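Local coordinates for AT-rich interactive domain-containing protein 4 (Arabidopsis thaliana, PDB 6LQF), which recognises the H3K4me3 histone mark together with DNA through an ARID-PHD cassette and, as part of an ISWI complex, regulates the floral transition, at residues A[135-140]-A[157-162]; A[163-166]-A[170-173]. One frame throughout, in Å; residues are numbered along the deposited sequence.

Contact 1 of 2, residues A[135-140]-A[157-162]. With ZN (zinc ion), chain G.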
# COMPACT_ATOMS: atom_id res chain seq x y z
N LEU A 135 -2.80 15.74 -10.71
CA LEU A 135 -3.36 17.03 -10.30
C LEU A 135 -2.99 18.09 -11.30
O LEU A 135 -3.66 19.14 -11.35
CB LEU A 135 -2.89 17.41 -8.87
CG LEU A 135 -1.37 17.61 -8.65
CD1 LEU A 135 -0.94 19.06 -8.86
CD2 LEU A 135 -0.95 17.16 -7.25
N ILE A 136 -1.90 17.86 -12.05
CA ILE A 136 -1.49 18.85 -13.09
C ILE A 136 -2.21 18.65 -14.40
O ILE A 136 -2.91 19.56 -14.86
CB ILE A 136 0.03 18.79 -13.32
CG1 ILE A 136 0.74 19.17 -12.02
CG2 ILE A 136 0.44 19.77 -14.44
CD1 ILE A 136 2.23 18.79 -11.95
N CYS A 137 -2.05 17.49 -15.03
CA CYS A 137 -2.61 17.26 -16.38
C CYS A 137 -3.99 16.60 -16.44
O CYS A 137 -4.56 16.49 -17.51
CB CYS A 137 -1.67 16.42 -17.22
SG CYS A 137 -1.64 14.65 -16.76
N ARG A 138 -4.45 16.09 -15.31
CA ARG A 138 -5.81 15.56 -15.12
C ARG A 138 -6.02 14.23 -15.85
O ARG A 138 -7.16 13.83 -16.09
CB ARG A 138 -6.88 16.58 -15.54
CG ARG A 138 -6.62 18.03 -15.15
CD ARG A 138 -6.47 18.27 -13.65
NE ARG A 138 -7.49 17.59 -12.86
CZ ARG A 138 -7.71 17.80 -11.56
NH1 ARG A 138 -6.99 18.70 -10.89
NH2 ARG A 138 -8.65 17.10 -10.93
N SER A 139 -4.93 13.54 -16.19
CA SER A 139 -5.04 12.21 -16.81
C SER A 139 -4.40 11.15 -15.93
O SER A 139 -3.72 11.48 -14.94
CB SER A 139 -4.37 12.22 -18.18
OG SER A 139 -3.01 11.83 -18.07
N SER A 140 -4.58 9.88 -16.31
CA SER A 140 -4.02 8.75 -15.55
C SER A 140 -2.89 8.03 -16.26
O SER A 140 -2.63 6.85 -15.96
CB SER A 140 -5.12 7.75 -15.22
OG SER A 140 -5.98 8.27 -14.23
N PHE A 157 5.57 12.95 -12.08
CA PHE A 157 6.82 13.66 -11.90
C PHE A 157 7.14 14.50 -13.12
O PHE A 157 7.60 15.66 -12.98
CB PHE A 157 7.93 12.64 -11.63
CG PHE A 157 9.21 13.24 -11.17
CD1 PHE A 157 9.28 13.83 -9.92
CD2 PHE A 157 10.35 13.18 -11.95
CE1 PHE A 157 10.47 14.40 -9.47
CE2 PHE A 157 11.55 13.75 -11.51
CZ PHE A 157 11.60 14.36 -10.27
N GLY A 158 6.83 13.93 -14.29
CA GLY A 158 7.08 14.58 -15.59
C GLY A 158 6.23 15.79 -15.84
O GLY A 158 6.55 16.61 -16.73
N CYS A 159 5.14 15.96 -15.10
CA CYS A 159 4.28 17.13 -15.33
C CYS A 159 4.72 18.33 -14.47
O CYS A 159 4.14 19.42 -14.57
CB CYS A 159 2.80 16.81 -15.05
SG CYS A 159 1.96 15.82 -16.35
N ASP A 160 5.72 18.14 -13.63
CA ASP A 160 6.20 19.22 -12.79
C ASP A 160 7.50 19.73 -13.44
O ASP A 160 8.52 19.06 -13.40
CB ASP A 160 6.41 18.73 -11.34
CG ASP A 160 6.73 19.85 -10.41
OD1 ASP A 160 7.16 20.95 -10.87
OD2 ASP A 160 6.56 19.66 -9.18
N ARG A 161 7.46 20.90 -14.05
CA ARG A 161 8.63 21.39 -14.80
C ARG A 161 9.43 22.45 -14.04
O ARG A 161 10.27 23.14 -14.63
CB ARG A 161 8.18 21.94 -16.17
CG ARG A 161 7.55 20.90 -17.09
CD ARG A 161 8.55 19.88 -17.61
NE ARG A 161 9.44 20.50 -18.60
CZ ARG A 161 10.38 19.85 -19.28
NH1 ARG A 161 11.14 20.51 -20.16
NH2 ARG A 161 10.58 18.55 -19.10
N ARG A 162 9.16 22.59 -12.75
CA ARG A 162 9.92 23.52 -11.94
C ARG A 162 11.39 23.12 -11.83
O ARG A 162 11.71 21.97 -11.63
CB ARG A 162 9.30 23.62 -10.54
CG ARG A 162 7.96 24.33 -10.54
CD ARG A 162 7.33 24.31 -9.13
NE ARG A 162 7.08 22.94 -8.67
CZ ARG A 162 6.77 22.62 -7.42
NH1 ARG A 162 6.59 21.36 -7.10
NH2 ARG A 162 6.66 23.56 -6.50
ZN ZN G . 0.31 14.59 -15.37
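I136 and C159 face each other with CA atoms 6.4 Å apart, where a run of helical backbone angles at 135-137 meets the short 3-10 turn 157-159. This is half of the first zinc site of the PHD finger, a centre of three cysteines and one histidine in which C137 SG and C159 SG bind the ion at 2.4 and 2.3 Å, and C134 and H156 complete the shell. The zinc, rather than any direct polar bond, ties the two loops together. C137 SG sits between its own backbone N and carbonyl carbon (chi1 74°), which turns the thiolate to the metal; the backbone N of S139 donates to this sulfur, and such a bond would probably temper its negative charge. Beside the metal centre, the I136 side chain packs against the C159 backbone and CB, its CD1 3.3 Å from C159 O and 3.7 Å from C159 CB, with CG2 also near that CB. D160, just beyond, is touched lightly by the same methyl; R162 grips its carboxylate side-on in a salt bridge (NH1 to OD2 2.7 Å). NE meets OD1 and NH1 meets OD2, each oxygen by its syn lone pair and almost in the guanidinium plane. Y179 OH bonds to OD2 as well. D160 OD1 also closes an Asx turn, accepting the backbone N of R162 at 3.2 Å.

Contact 2 of 2, residues A[163-166]-A[170-173]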
# COMPACT_ATOMS: atom_id res chain seq x y z
N PRO A 163 12.29 24.11 -11.96
CA PRO A 163 13.72 23.85 -11.73
C PRO A 163 14.01 23.45 -10.28
O PRO A 163 13.30 23.87 -9.38
CB PRO A 163 14.38 25.19 -12.03
CG PRO A 163 13.38 25.95 -12.80
CD PRO A 163 12.04 25.50 -12.37
N GLY A 164 15.06 22.67 -10.06
CA GLY A 164 15.49 22.44 -8.69
C GLY A 164 14.82 21.24 -8.03
O GLY A 164 14.98 21.00 -6.83
N LEU A 165 14.05 20.49 -8.80
CA LEU A 165 13.45 19.25 -8.27
C LEU A 165 14.51 18.19 -8.24
O LEU A 165 15.44 18.23 -9.02
CB LEU A 165 12.29 18.84 -9.12
CG LEU A 165 11.04 19.69 -9.01
CD1 LEU A 165 10.03 19.09 -9.96
CD2 LEU A 165 10.54 19.64 -7.57
N GLY A 166 14.41 17.22 -7.35
CA GLY A 166 15.44 16.20 -7.37
C GLY A 166 15.20 15.20 -8.50
O GLY A 166 14.27 15.35 -9.27
N ASP A 170 15.37 9.95 -6.04
CA ASP A 170 15.61 10.50 -4.71
C ASP A 170 14.33 10.82 -3.95
O ASP A 170 14.39 10.97 -2.74
CB ASP A 170 16.49 11.74 -4.82
CG ASP A 170 17.92 11.38 -5.13
OD1 ASP A 170 18.42 10.34 -4.64
OD2 ASP A 170 18.56 12.14 -5.87
N TYR A 171 13.20 10.84 -4.64
CA TYR A 171 11.89 10.87 -4.01
C TYR A 171 11.45 9.44 -3.65
O TYR A 171 10.84 9.24 -2.60
CB TYR A 171 10.85 11.49 -4.94
CG TYR A 171 11.14 12.95 -5.18
CD1 TYR A 171 10.68 13.91 -4.31
CD2 TYR A 171 11.92 13.34 -6.26
CE1 TYR A 171 10.98 15.28 -4.51
CE2 TYR A 171 12.20 14.69 -6.46
CZ TYR A 171 11.74 15.63 -5.57
OH TYR A 171 12.00 17.00 -5.70
N ALA A 172 11.77 8.49 -4.53
CA ALA A 172 11.26 7.14 -4.35
C ALA A 172 12.02 6.29 -3.34
O ALA A 172 11.43 5.34 -2.77
CB ALA A 172 11.24 6.46 -5.70
N LYS A 173 13.29 6.56 -3.12
CA LYS A 173 14.06 5.80 -2.14
C LYS A 173 13.49 5.97 -0.73
O LYS A 173 12.77 6.96 -0.41
CB LYS A 173 15.54 6.22 -2.14
CG LYS A 173 15.74 7.64 -1.63
CD LYS A 173 17.19 8.09 -1.82
CE LYS A 173 17.40 9.51 -1.24
NZ LYS A 173 18.78 10.02 -1.56
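Y171 meets G166 because its CG stands anti to its own carbonyl carbon (chi1 -66°) and the ring plane stands nearly at right angles to the plane of CA, CB and CG (chi2 -86°), which carries the phenol from the last turn of helix 168-172 back to the loop before it. In this part of the PHD finger that loop folds back against the helix. There Y171 OH accepts the backbone N-H of G166 at 2.9 Å in a nearly straight bond, with an N-H...O angle of 169°. The amide comes to the ring's edge, close to its plane, and G166 O lies at the same edge, 3.6 Å from Y171 CE2. Room is short here: a CB on G166 would point at the helix and come tight against Y171 CE2, so the bare glycine lets the ring edge lie close to the backbone. L165 crosses the tyrosine at about a right angle and sets its CD2 methyl 3.5 Å from the hydroxyl oxygen. Just past the helix end, K173 NZ reaches back to D170 OD1, approaching from above the carboxylate plane in a salt bridge, while K173 also packs on a phosphate of the bound DNA. The Y171 main chain hydrogen-bonds to the bound histone peptide. A phenylalanine at Y171 would probably keep much of the ring packing but leave the G166 amide without its acceptor and the loop less firmly held. One phenol oxygen therefore satisfies a backbone amide of the loop, while the same residue's main chain serves the peptide.

Both contacts belong to the PHD finger and lie in series along the chain: contact 1 closes at R162 and contact 2 opens at P163. Their centres are 15 Å apart, on the same side of the chain's centre, yet they touch. F157, just after strand 154-156, packs its ring against Y171 and G166, and D160 meets L165. The chain leaving the two-stranded sheet 145-147/154-156 thus passes from the zinc site of contact 1 to the loop before helix 168-172 in contact 2. This continuity joins a metal-held part of the finger to the part that meets both the histone peptide and DNA, consistent with joint recognition of the two.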